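PDB 6XRF: PAAR motif family protein from Pseudomonas aeruginosa, which is of uncertain function but carries a PAAR-motif region akin to those of RHS proteins, consistent with a role in type VI secretion. Local coordinates for residues 5-9 with 46-50. Residues are numbered along the deposited sequence; the frame is centred on the assembly and turned at random.
Sequences AAARL and LAAVI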
loop_
_atom_site.group_PDB
_atom_site.type_symbol
_atom_site.label_atom_id
_atom_site.label_comp_id
_atom_site.label_asym_id
_atom_site.label_seq_id
_atom_site.Cartn_x
_atom_site.Cartn_y
_atom_site.Cartn_z
ATOM N N ALA C 5 1.733 -13.866 2.496
ATOM C CA ALA C 5 1.911 -12.680 1.665
ATOM C C ALA C 5 2.642 -11.566 2.407
ATOM O O ALA C 5 3.533 -10.923 1.838
ATOM C CB ALA C 5 0.550 -12.182 1.174
ATOM N N ALA C 6 2.273 -11.313 3.666
ATOM C CA ALA C 6 2.986 -10.309 4.448
ATOM C C ALA C 6 4.478 -10.611 4.485
ATOM O O ALA C 6 5.308 -9.701 4.382
ATOM C CB ALA C 6 2.418 -10.240 5.865
ATOM N N ALA C 7 4.841 -11.888 4.621
ATOM C CA ALA C 7 6.250 -12.258 4.591
ATOM C C ALA C 7 6.836 -12.043 3.201
ATOM O O ALA C 7 7.921 -11.471 3.054
ATOM C CB ALA C 7 6.426 -13.710 5.034
ATOM N N ARG C 8 6.128 -12.496 2.161
ATOM C CA ARG C 8 6.609 -12.279 0.801
ATOM C C ARG C 8 6.761 -10.789 0.517
ATOM O O ARG C 8 7.793 -10.344 -0.003
ATOM C CB ARG C 8 5.664 -12.934 -0.207
ATOM C CG ARG C 8 6.189 -12.940 -1.647
ATOM C CD ARG C 8 5.306 -13.763 -2.585
ATOM N NE ARG C 8 5.473 -13.353 -3.982
ATOM C CZ ARG C 8 4.882 -13.934 -5.024
ATOM N NH1 ARG C 8 4.074 -14.971 -4.852
ATOM N NH2 ARG C 8 5.103 -13.478 -6.247
ATOM N N LEU C 9 5.746 -9.995 0.870
ATOM C CA LEU C 9 5.796 -8.563 0.589
ATOM C C LEU C 9 6.944 -7.903 1.339
ATOM O O LEU C 9 7.774 -7.208 0.741
ATOM C CB LEU C 9 4.463 -7.908 0.957
ATOM C CG LEU C 9 4.220 -6.487 0.449
ATOM C CD1 LEU C 9 4.509 -6.348 -1.038
ATOM C CD2 LEU C 9 2.775 -6.079 0.742
ATOM N N LEU C 46 -2.389 -6.703 0.508
ATOM C CA LEU C 46 -1.081 -7.342 0.401
ATOM C C LEU C 46 -0.991 -8.178 -0.870
ATOM O O LEU C 46 -0.081 -7.991 -1.688
ATOM C CB LEU C 46 -0.816 -8.197 1.637
ATOM C CG LEU C 46 -0.822 -7.456 2.977
ATOM C CD1 LEU C 46 -0.850 -8.434 4.140
ATOM C CD2 LEU C 46 0.388 -6.537 3.086
ATOM N N ALA C 47 -1.944 -9.092 -1.065
ATOM C CA ALA C 47 -1.965 -9.886 -2.288
ATOM C C ALA C 47 -1.907 -9.001 -3.529
ATOM O O ALA C 47 -1.190 -9.308 -4.489
ATOM C CB ALA C 47 -3.217 -10.767 -2.317
ATOM N N ALA C 48 -2.650 -7.893 -3.527
ATOM C CA ALA C 48 -2.698 -7.031 -4.705
ATOM C C ALA C 48 -1.329 -6.433 -5.007
ATOM O O ALA C 48 -0.862 -6.461 -6.153
ATOM C CB ALA C 48 -3.730 -5.921 -4.502
ATOM N N VAL C 49 -0.669 -5.882 -3.986
ATOM C CA VAL C 49 0.628 -5.247 -4.199
ATOM C C VAL C 49 1.644 -6.265 -4.703
ATOM O O VAL C 49 2.478 -5.957 -5.563
ATOM C CB VAL C 49 1.096 -4.560 -2.903
ATOM C CG1 VAL C 49 2.460 -3.920 -3.089
ATOM C CG2 VAL C 49 0.079 -3.511 -2.466
ATOM N N ILE C 50 1.582 -7.497 -4.190
ATOM C CA ILE C 50 2.495 -8.543 -4.650
ATOM C C ILE C 50 2.314 -8.782 -6.145
ATOM O O ILE C 50 3.282 -8.780 -6.915
ATOM C CB ILE C 50 2.280 -9.833 -3.838
ATOM C CG1 ILE C 50 3.031 -9.745 -2.505
ATOM C CG2 ILE C 50 2.735 -11.056 -4.624
ATOM C CD1 ILE C 50 2.442 -10.601 -1.410
#
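The CG of L9 lies anti to its backbone N (chi1 -167°) and CG1 of I50 anti to its carbonyl carbon (chi1 -82°), torsions that send both side chains into the same seam and illustrate how two helices can be joined by interleaved aliphatic branches. The two methyls of L9 divide the work: CD2 meets CD2 of L46 at 3.4 Å, while CD1 reaches V49 CG1 at 3.8 Å and I50 CG1 at 4.0 Å, which places the leucine fork over the turn from L46 to I50. I50 answers by running its CD1 back to A5 on helix 3-14, 3.6 Å from A5 CB and beside the carbonyl oxygen of the same residue. That oxygen already accepts the backbone N-H of L9. In this N-terminal piece of the protein, which is largely helical and has no strand, helix 3-14 packs on helix 45-57, the short segments inclined at 38° with axes 9.4 Å apart. A5 also puts its CB 4.2 Å from CB of L46. At the margin R8 stretches its extended chain past I50, whose CG2 sits over one guanidinium face, 3.6 Å from R8 CZ and displaced toward the rim. R8 NE also forms a salt bridge with OE2 of E12 one turn on, which would hold the guanidinium beside the isoleucine. L46 and V49 also pack on apolar side chains of two other protein chains, one each.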